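Local atomic coordinates of indole-3-acetic acid-amido synthetase GH3.15 (Arabidopsis thaliana, PDB entry 6E1Q), a protein that joins amino acids such as glutamine to the auxin precursor indole-3-butyric acid, consuming ATP, and also conjugates the herbicide 2,4-DB to glutamine. Residues 428-433 / 438-443; 302-307 / 557-562; 234-239 / 245-250. One frame throughout, in Å; residues are numbered along the deposited sequence.

Interaction 1 of 3, residues 428-433 / 438-443; sequences QKVVLS and KTYEDD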
loop_
_atom_site.group_PDB
_atom_site.type_symbol
_atom_site.label_atom_id
_atom_site.label_comp_id
_atom_site.label_asym_id
_atom_site.label_seq_id
_atom_site.Cartn_x
_atom_site.Cartn_y
_atom_site.Cartn_z
ATOM N N GLN A 428 12.769 4.602 2.823
ATOM C CA GLN A 428 14.203 4.904 2.791
ATOM C C GLN A 428 14.936 3.575 2.638
ATOM O O GLN A 428 15.218 2.889 3.619
ATOM C CB GLN A 428 14.640 5.652 4.046
ATOM C CG GLN A 428 15.478 6.891 3.765
ATOM C CD GLN A 428 15.794 7.668 5.026
ATOM O OE1 GLN A 428 15.253 7.383 6.100
ATOM N NE2 GLN A 428 16.668 8.661 4.904
ATOM N N LYS A 429 15.236 3.189 1.399
ATOM C CA LYS A 429 15.642 1.805 1.180
ATOM C C LYS A 429 16.623 1.687 0.027
ATOM O O LYS A 429 16.293 2.018 -1.114
ATOM C CB LYS A 429 14.422 0.908 0.919
ATOM C CG LYS A 429 14.738 -0.565 1.137
ATOM C CD LYS A 429 14.166 -1.472 0.063
ATOM C CE LYS A 429 13.889 -2.873 0.629
ATOM N NZ LYS A 429 15.142 -3.678 0.794
ATOM N N VAL A 430 17.812 1.181 0.324
ATOM C CA VAL A 430 18.764 0.827 -0.720
ATOM C C VAL A 430 18.265 -0.443 -1.397
ATOM O O VAL A 430 17.996 -1.447 -0.729
ATOM C CB VAL A 430 20.171 0.632 -0.131
ATOM C CG1 VAL A 430 21.152 0.194 -1.216
ATOM C CG2 VAL A 430 20.643 1.903 0.552
ATOM N N VAL A 431 18.110 -0.402 -2.718
ATOM C CA VAL A 431 17.714 -1.586 -3.470
ATOM C C VAL A 431 18.855 -2.162 -4.309
ATOM O O VAL A 431 18.827 -3.366 -4.616
ATOM C CB VAL A 431 16.484 -1.313 -4.362
ATOM C CG1 VAL A 431 15.296 -0.854 -3.527
ATOM C CG2 VAL A 431 16.811 -0.290 -5.431
ATOM N N LEU A 432 19.851 -1.362 -4.685
ATOM C CA LEU A 432 20.960 -1.860 -5.487
ATOM C C LEU A 432 22.272 -1.259 -5.002
ATOM O O LEU A 432 22.337 -0.071 -4.672
ATOM C CB LEU A 432 20.762 -1.541 -6.976
ATOM C CG LEU A 432 19.563 -2.211 -7.637
ATOM C CD1 LEU A 432 19.253 -1.530 -9.002
ATOM C CD2 LEU A 432 19.800 -3.709 -7.776
ATOM N N SER A 433 23.316 -2.091 -4.977
ATOM C CA SER A 433 24.645 -1.650 -4.551
ATOM C C SER A 433 25.685 -2.623 -5.088
ATOM O O SER A 433 25.739 -3.773 -4.646
ATOM C CB SER A 433 24.738 -1.563 -3.036
ATOM O OG SER A 433 26.058 -1.189 -2.681
ATOM N N LYS A 438 24.989 3.247 -3.816
ATOM C CA LYS A 438 23.834 2.865 -3.001
ATOM C C LYS A 438 22.604 3.461 -3.686
ATOM O O LYS A 438 22.256 4.625 -3.457
ATOM C CB LYS A 438 23.974 3.343 -1.554
ATOM C CG LYS A 438 25.209 2.834 -0.808
ATOM C CD LYS A 438 25.287 1.311 -0.766
ATOM C CE LYS A 438 26.332 0.839 0.251
ATOM N NZ LYS A 438 26.801 -0.565 0.023
ATOM N N THR A 439 21.939 2.670 -4.528
ATOM C CA THR A 439 20.797 3.169 -5.280
ATOM C C THR A 439 19.524 2.903 -4.486
ATOM O O THR A 439 19.225 1.755 -4.130
ATOM C CB THR A 439 20.735 2.537 -6.665
ATOM O OG1 THR A 439 21.903 2.924 -7.402
ATOM C CG2 THR A 439 19.464 2.990 -7.409
ATOM N N TYR A 440 18.788 3.968 -4.202
ATOM C CA TYR A 440 17.586 3.890 -3.396
ATOM C C TYR A 440 16.390 3.570 -4.274
ATOM O O TYR A 440 16.393 3.810 -5.490
ATOM C CB TYR A 440 17.354 5.205 -2.645
ATOM C CG TYR A 440 18.253 5.373 -1.437
ATOM C CD1 TYR A 440 19.587 5.741 -1.586
ATOM C CD2 TYR A 440 17.780 5.111 -0.150
ATOM C CE1 TYR A 440 20.414 5.882 -0.484
ATOM C CE2 TYR A 440 18.603 5.246 0.964
ATOM C CZ TYR A 440 19.916 5.631 0.783
ATOM O OH TYR A 440 20.743 5.768 1.864
ATOM N N GLU A 441 15.346 3.044 -3.632
ATOM C CA GLU A 441 14.142 2.669 -4.364
ATOM C C GLU A 441 13.504 3.869 -5.050
ATOM O O GLU A 441 13.082 3.767 -6.206
ATOM C CB GLU A 441 13.136 1.991 -3.427
ATOM C CG GLU A 441 11.953 1.360 -4.148
ATOM C CD GLU A 441 11.031 0.607 -3.190
ATOM O OE1 GLU A 441 10.048 1.205 -2.698
ATOM O OE2 GLU A 441 11.319 -0.577 -2.909
ATOM N N ASP A 442 13.438 5.027 -4.371
ATOM C CA ASP A 442 12.769 6.171 -5.002
ATOM C C ASP A 442 13.523 6.660 -6.240
ATOM O O ASP A 442 12.896 7.072 -7.225
ATOM C CB ASP A 442 12.564 7.319 -4.006
ATOM C CG ASP A 442 13.834 7.694 -3.243
ATOM O OD1 ASP A 442 14.945 7.393 -3.715
ATOM O OD2 ASP A 442 13.712 8.304 -2.157
ATOM N N ASP A 443 14.855 6.602 -6.221
ATOM C CA ASP A 443 15.635 7.006 -7.393
ATOM C C ASP A 443 15.480 6.012 -8.537
ATOM O O ASP A 443 15.358 6.411 -9.702
ATOM C CB ASP A 443 17.099 7.113 -7.009
ATOM C CG ASP A 443 17.367 8.264 -6.051
ATOM O OD1 ASP A 443 16.788 9.354 -6.238
ATOM O OD2 ASP A 443 18.181 8.071 -5.134
#
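Val431 and Leu432 both direct their amide N-H groups at Thr439 O, Val431 N from 2.8 Å and Leu432 N from 3.2 Å, so the antiparallel hairpin of strands 430-432 and 439-440 contains a classic beta bulge. The bond from Thr439 N back to Leu432 O makes these two a hydrogen-bonded pair, whereas Val430 and Tyr440 form a non-hydrogen-bonded one, the register having shifted by one residue. Past Tyr440, the N-cap of helix 441-452, Glu441 N donates to Lys429 O (2.9 Å).

With its CG1 anti to the backbone N (chi1 177°), Val430 is left with CG2 over one face of the Tyr440 ring. That methyl sits 4.0 Å from the ring centroid and 19° off its normal, a CH-pi contact, while Lys429 N lies near the ring edge. An alanine in place of Tyr440 would probably leave Val430 CG2 without its aromatic partner and open a gap beside Lys429. Val431 CG1 meets Glu441 CB at 3.6 Å, the two side chains crossing at about a right angle. Leu432 and Thr439 share one face of the hairpin, where Leu432 packs on Ser467 and Val469 and Thr439 OG1 bonds to Tyr478 OH. At the turn end of the hairpin, the Lys438 chain bends at chi2 and its NZ donates to Ser433 OG (2.9 Å), an oxygen that also bonds to Asp437 O.

Interaction 2 of 3, residues 302-307 / 557-562; sequences TGTMAQ and TPRSVT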
loop_
_atom_site.group_PDB
_atom_site.type_symbol
_atom_site.label_atom_id
_atom_site.label_comp_id
_atom_site.label_asym_id
_atom_site.label_seq_id
_atom_site.Cartn_x
_atom_site.Cartn_y
_atom_site.Cartn_z
ATOM N N THR A 302 0.640 5.777 -4.611
ATOM C CA THR A 302 1.848 6.565 -4.426
ATOM C C THR A 302 3.063 5.651 -4.267
ATOM O O THR A 302 2.948 4.445 -4.030
ATOM C CB THR A 302 1.697 7.468 -3.194
ATOM O OG1 THR A 302 1.466 6.646 -2.037
ATOM C CG2 THR A 302 0.519 8.437 -3.377
ATOM N N GLY A 303 4.245 6.248 -4.385
ATOM C CA GLY A 303 5.467 5.490 -4.179
ATOM C C GLY A 303 5.638 4.443 -5.263
ATOM O O GLY A 303 5.433 4.711 -6.449
ATOM N N THR A 304 5.993 3.221 -4.848
ATOM C CA THR A 304 6.159 2.127 -5.801
ATOM C C THR A 304 4.881 1.878 -6.593
ATOM O O THR A 304 4.942 1.490 -7.766
ATOM C CB THR A 304 6.598 0.847 -5.075
ATOM O OG1 THR A 304 6.975 -0.157 -6.038
ATOM C CG2 THR A 304 5.468 0.312 -4.150
ATOM N N MET A 305 3.717 2.155 -5.998
ATOM C CA MET A 305 2.464 1.865 -6.680
ATOM C C MET A 305 2.169 2.850 -7.800
ATOM O O MET A 305 1.314 2.561 -8.648
ATOM C CB MET A 305 1.303 1.854 -5.687
ATOM C CG MET A 305 1.358 0.689 -4.687
ATOM S SD MET A 305 1.462 -0.899 -5.582
ATOM C CE MET A 305 2.132 -1.956 -4.300
ATOM N N ALA A 306 2.839 4.007 -7.817
ATOM C CA ALA A 306 2.625 4.959 -8.909
ATOM C C ALA A 306 2.923 4.347 -10.268
ATOM O O ALA A 306 2.395 4.823 -11.281
ATOM C CB ALA A 306 3.485 6.215 -8.709
ATOM N N GLN A 307 3.744 3.292 -10.306
ATOM C CA GLN A 307 4.116 2.661 -11.566
ATOM C C GLN A 307 2.917 2.059 -12.290
ATOM O O GLN A 307 2.929 1.964 -13.520
ATOM C CB GLN A 307 5.153 1.566 -11.315
ATOM C CG GLN A 307 6.512 2.088 -10.829
ATOM C CD GLN A 307 7.258 2.906 -11.891
ATOM O OE1 GLN A 307 7.261 2.564 -13.085
ATOM N NE2 GLN A 307 7.902 3.986 -11.452
ATOM N N THR A 557 5.378 -6.206 -5.705
ATOM C CA THR A 557 6.573 -6.582 -6.445
ATOM C C THR A 557 7.800 -5.920 -5.827
ATOM O O THR A 557 7.870 -4.684 -5.786
ATOM C CB THR A 557 6.445 -6.194 -7.915
ATOM O OG1 THR A 557 5.289 -6.839 -8.472
ATOM C CG2 THR A 557 7.687 -6.645 -8.674
ATOM N N PRO A 558 8.749 -6.681 -5.290
ATOM C CA PRO A 558 9.972 -6.052 -4.770
ATOM C C PRO A 558 10.750 -5.447 -5.924
ATOM O O PRO A 558 10.824 -6.025 -7.011
ATOM C CB PRO A 558 10.733 -7.222 -4.134
ATOM C CG PRO A 558 10.306 -8.403 -4.966
ATOM C CD PRO A 558 8.862 -8.150 -5.355
ATOM N N ARG A 559 11.317 -4.271 -5.699
ATOM C CA ARG A 559 12.014 -3.587 -6.784
ATOM C C ARG A 559 13.455 -4.054 -6.971
ATOM O O ARG A 559 14.096 -3.666 -7.949
ATOM C CB ARG A 559 11.974 -2.083 -6.559
ATOM C CG ARG A 559 10.576 -1.523 -6.587
ATOM C CD ARG A 559 9.768 -2.095 -7.741
ATOM N NE ARG A 559 8.511 -1.372 -7.926
ATOM C CZ ARG A 559 7.586 -1.684 -8.832
ATOM N NH1 ARG A 559 7.756 -2.721 -9.650
ATOM N NH2 ARG A 559 6.491 -0.946 -8.929
ATOM N N SER A 560 13.993 -4.852 -6.057
ATOM C CA SER A 560 15.189 -5.619 -6.369
ATOM C C SER A 560 15.100 -6.959 -5.657
ATOM O O SER A 560 14.414 -7.095 -4.642
ATOM C CB SER A 560 16.472 -4.872 -5.984
ATOM O OG SER A 560 16.633 -4.864 -4.591
ATOM N N VAL A 561 15.807 -7.947 -6.201
ATOM C CA VAL A 561 15.741 -9.320 -5.724
ATOM C C VAL A 561 17.157 -9.811 -5.446
ATOM O O VAL A 561 18.062 -9.594 -6.261
ATOM C CB VAL A 561 15.040 -10.233 -6.746
ATOM C CG1 VAL A 561 15.077 -11.646 -6.271
ATOM C CG2 VAL A 561 13.596 -9.798 -6.945
ATOM N N THR A 562 17.348 -10.454 -4.288
ATOM C CA THR A 562 18.593 -11.143 -3.963
ATOM C C THR A 562 18.436 -12.639 -3.789
ATOM O O THR A 562 19.429 -13.360 -3.938
ATOM C CB THR A 562 19.218 -10.599 -2.667
ATOM O OG1 THR A 562 18.203 -10.453 -1.660
ATOM C CG2 THR A 562 19.899 -9.254 -2.919
HETATM O O HOH W 1 6.126 -2.640 -5.615
#
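The guanidinium group of Arg559 meets Thr304 at its edge: Thr304 O lies in the guanidinium plane, and Thr304 OG1 is tilted 27° from that plane. Over one face, toward the rim, sits a water whose oxygen is 3.4 Å above the plane. Gln307 comes in obliquely, its CG 3.6 Å from Arg559 NH2 and its amide turned 87° to the guanidinium group.

Two nitrogens grip Thr304 side-on. Arg559 NE donates to Thr304 OG1 at 2.7 Å, and Arg559 NH2 donates to Thr304 O at 3.1 Å, approaching from above the carbonyl plane. A weak bond from NH2 to the same OG1 adds to this. The hydroxyl can take part because chi1 of Thr304 (-170°) sets OG1 opposite the backbone N, facing the arginine. The water bonds to Thr304 OG1 at 2.7 Å and donates to Thr557 O, which gives the two segments a second, indirect link.

The other nitrogen, Arg559 NH1, forms a salt bridge with Asp464 and a hydrogen bond to Phe465 O, and the Phe465 ring makes a cation-pi contact with the arginine, while the amide of Gln307 is held by Thr449 and Lys452. Segment 302-307, which begins with the ATP-binding Thr302, belongs to the N-terminal family region and 557-562 to the C-terminal one. Asp464 probably balances most of the arginine's charge, and across this contact its N-H groups meet the neutral oxygens of Thr304. A charged donor on neutral acceptors, directional but without a salt bridge, is perhaps suited to an interface that could part if the C-terminal domain moves, as it does in related adenylating enzymes of the ANL clan.

Interaction 3 of 3, residues 234-239 / 245-250; sequences WPELCS and RLSDWI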
loop_
_atom_site.group_PDB
_atom_site.type_symbol
_atom_site.label_atom_id
_atom_site.label_comp_id
_atom_site.label_asym_id
_atom_site.label_seq_id
_atom_site.Cartn_x
_atom_site.Cartn_y
_atom_site.Cartn_z
ATOM N N TRP A 234 -14.009 -15.725 -16.073
ATOM C CA TRP A 234 -15.307 -15.085 -16.238
ATOM C C TRP A 234 -16.390 -16.004 -16.811
ATOM O O TRP A 234 -17.535 -15.905 -16.341
ATOM C CB TRP A 234 -15.164 -13.798 -17.061
ATOM C CG TRP A 234 -14.809 -13.925 -18.516
ATOM C CD1 TRP A 234 -13.565 -13.763 -19.072
ATOM C CD2 TRP A 234 -15.708 -14.183 -19.615
ATOM N NE1 TRP A 234 -13.628 -13.934 -20.438
ATOM C CE2 TRP A 234 -14.931 -14.183 -20.799
ATOM C CE3 TRP A 234 -17.093 -14.412 -19.710
ATOM C CZ2 TRP A 234 -15.485 -14.402 -22.057
ATOM C CZ3 TRP A 234 -17.649 -14.644 -20.967
ATOM C CH2 TRP A 234 -16.842 -14.635 -22.127
ATOM N N PRO A 235 -16.122 -16.935 -17.745
ATOM C CA PRO A 235 -17.253 -17.738 -18.259
ATOM C C PRO A 235 -17.842 -18.641 -17.206
ATOM O O PRO A 235 -19.071 -18.801 -17.150
ATOM C CB PRO A 235 -16.645 -18.536 -19.428
ATOM C CG PRO A 235 -15.406 -17.750 -19.793
ATOM C CD PRO A 235 -14.882 -17.233 -18.488
ATOM N N GLU A 236 -16.997 -19.228 -16.357
ATOM C CA GLU A 236 -17.524 -20.068 -15.289
ATOM C C GLU A 236 -18.277 -19.239 -14.255
ATOM O O GLU A 236 -19.347 -19.648 -13.786
ATOM C CB GLU A 236 -16.394 -20.843 -14.626
ATOM C CG GLU A 236 -16.883 -21.786 -13.564
ATOM C CD GLU A 236 -15.762 -22.577 -12.925
ATOM O OE1 GLU A 236 -16.065 -23.397 -12.037
ATOM O OE2 GLU A 236 -14.583 -22.381 -13.301
ATOM N N LEU A 237 -17.733 -18.076 -13.876
ATOM C CA LEU A 237 -18.467 -17.183 -12.978
ATOM C C LEU A 237 -19.854 -16.865 -13.527
ATOM O O LEU A 237 -20.850 -16.882 -12.790
ATOM C CB LEU A 237 -17.683 -15.887 -12.761
ATOM C CG LEU A 237 -16.431 -16.070 -11.908
ATOM C CD1 LEU A 237 -15.469 -14.915 -12.198
ATOM C CD2 LEU A 237 -16.818 -16.108 -10.423
ATOM N N CYS A 238 -19.926 -16.537 -14.820
ATOM C CA CYS A 238 -21.205 -16.180 -15.415
ATOM C C CYS A 238 -22.137 -17.381 -15.459
ATOM O O CYS A 238 -23.348 -17.247 -15.249
ATOM C CB CYS A 238 -20.980 -15.610 -16.808
ATOM S SG CYS A 238 -20.204 -13.985 -16.749
ATOM N N SER A 239 -21.578 -18.563 -15.713
ATOM C CA SER A 239 -22.378 -19.774 -15.721
ATOM C C SER A 239 -23.026 -20.004 -14.353
ATOM O O SER A 239 -24.214 -20.344 -14.267
ATOM C CB SER A 239 -21.496 -20.951 -16.154
ATOM O OG SER A 239 -22.010 -22.161 -15.661
ATOM N N ARG A 245 -26.167 -21.666 -9.301
ATOM C CA ARG A 245 -25.554 -22.846 -8.705
ATOM C C ARG A 245 -24.056 -22.624 -8.593
ATOM O O ARG A 245 -23.393 -22.350 -9.598
ATOM C CB ARG A 245 -25.832 -24.083 -9.562
ATOM C CG ARG A 245 -25.390 -25.361 -8.935
ATOM C CD ARG A 245 -25.308 -26.476 -9.967
ATOM N NE ARG A 245 -24.815 -27.677 -9.318
ATOM C CZ ARG A 245 -25.583 -28.695 -8.959
ATOM N NH1 ARG A 245 -26.882 -28.679 -9.227
ATOM N NH2 ARG A 245 -25.040 -29.739 -8.353
ATOM N N LEU A 246 -23.525 -22.742 -7.379
ATOM C CA LEU A 246 -22.094 -22.547 -7.155
ATOM C C LEU A 246 -21.312 -23.744 -7.688
ATOM O O LEU A 246 -21.689 -24.891 -7.441
ATOM C CB LEU A 246 -21.836 -22.372 -5.663
ATOM C CG LEU A 246 -20.404 -22.067 -5.224
ATOM C CD1 LEU A 246 -20.013 -20.720 -5.789
ATOM C CD2 LEU A 246 -20.307 -22.071 -3.699
ATOM N N SER A 247 -20.224 -23.489 -8.426
ATOM C CA SER A 247 -19.412 -24.594 -8.944
ATOM C C SER A 247 -18.978 -25.510 -7.803
ATOM O O SER A 247 -18.618 -25.050 -6.715
ATOM C CB SER A 247 -18.178 -24.070 -9.694
ATOM O OG SER A 247 -18.522 -23.342 -10.866
ATOM N N ASP A 248 -19.021 -26.822 -8.049
ATOM C CA ASP A 248 -18.873 -27.753 -6.936
ATOM C C ASP A 248 -17.427 -27.941 -6.476
ATOM O O ASP A 248 -17.216 -28.599 -5.454
ATOM C CB ASP A 248 -19.511 -29.111 -7.275
ATOM C CG ASP A 248 -18.846 -29.815 -8.451
ATOM O OD1 ASP A 248 -18.013 -29.197 -9.141
ATOM O OD2 ASP A 248 -19.171 -31.007 -8.677
ATOM N N TRP A 249 -16.436 -27.373 -7.168
ATOM C CA TRP A 249 -15.065 -27.415 -6.662
ATOM C C TRP A 249 -14.810 -26.401 -5.555
ATOM O O TRP A 249 -13.710 -26.380 -4.991
ATOM C CB TRP A 249 -14.049 -27.192 -7.789
ATOM C CG TRP A 249 -14.093 -25.800 -8.415
ATOM C CD1 TRP A 249 -14.830 -25.409 -9.505
ATOM C CD2 TRP A 249 -13.361 -24.636 -7.996
ATOM N NE1 TRP A 249 -14.604 -24.080 -9.780
ATOM C CE2 TRP A 249 -13.702 -23.585 -8.873
ATOM C CE3 TRP A 249 -12.452 -24.382 -6.960
ATOM C CZ2 TRP A 249 -13.176 -22.303 -8.740
ATOM C CZ3 TRP A 249 -11.930 -23.115 -6.836
ATOM C CH2 TRP A 249 -12.290 -22.090 -7.722
ATOM N N ILE A 250 -15.771 -25.546 -5.234
ATOM C CA ILE A 250 -15.648 -24.674 -4.073
ATOM C C ILE A 250 -16.125 -25.480 -2.873
ATOM O O ILE A 250 -17.320 -25.761 -2.732
ATOM C CB ILE A 250 -16.434 -23.377 -4.260
ATOM C CG1 ILE A 250 -15.734 -22.555 -5.338
ATOM C CG2 ILE A 250 -16.478 -22.534 -2.967
ATOM C CD1 ILE A 250 -16.684 -21.873 -6.209
#
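Glu236 OE1 is gripped by two donors from segment 245-250: Ser247 OG at 2.7 Å and Trp249 NE1 at 2.8 Å. They reach the oxygen differently. The serine hydroxyl donates to the anti lone pair of OE1, away from the second carboxylate oxygen, whereas the indole N-H comes from the syn side, 26° out of the carboxylate plane. Seen from the tryptophan, however, OE1 lies almost exactly in the ring plane, so the indole meets the acceptor with its edge; the N-H...O angle is 153°. Ring and carboxylate planes are steeply inclined to each other.

The glutamate can span the gap because its chain is fully extended, with CG anti to the backbone N (chi1 -177°) and the following torsion also trans, carrying the carboxylate straight out from helix 220-243. On the other side, the type I turn from Ser247 to Ile250, closed by Ile250 N to Ser247 O at 3.2 Å, brings the serine and the tryptophan round to the same oxygen. Ile250 CG1 rests 3.9 Å above one face of the indole, toward its rim, and Tyr199 of helix 194-207 packs against Trp249 edge-to-face; together these would restrict the ring's rotation. Ser247 OG has a second partner in Asn240 ND2, which ties it to the same helix that bears Glu236.

Two donors on one oxygen would probably help keep the carboxylate ionised at this partly exposed spot. The arrangement is a helix side chain reaching forward to hold a type I turn: near its C-terminal end, helix 220-243 fastens the loop that leads on to helix 253-258, well away from the annotated sites.

Overall arrangement
Along the chain interaction 3 comes first and closes before the others open, while interaction 1 is nested inside the long loop that interaction 2 closes between residues 302-307 and 557-562. Interactions 1 and 2 have centres 11 Å apart and touch: Ser560 OG probably bonds to Val431 O at 2.7 Å, and Glu441 packs against both Arg559 and Thr304. Helix 441-452, which begins within interaction 1, also borders interaction 2, so hairpin, helix and ATP-binding loop form one continuous junction between the N-terminal and C-terminal regions. Interaction 3 lies within the N-terminal region, its centre 34 Å from that of interaction 2 and 45 Å from that of interaction 1.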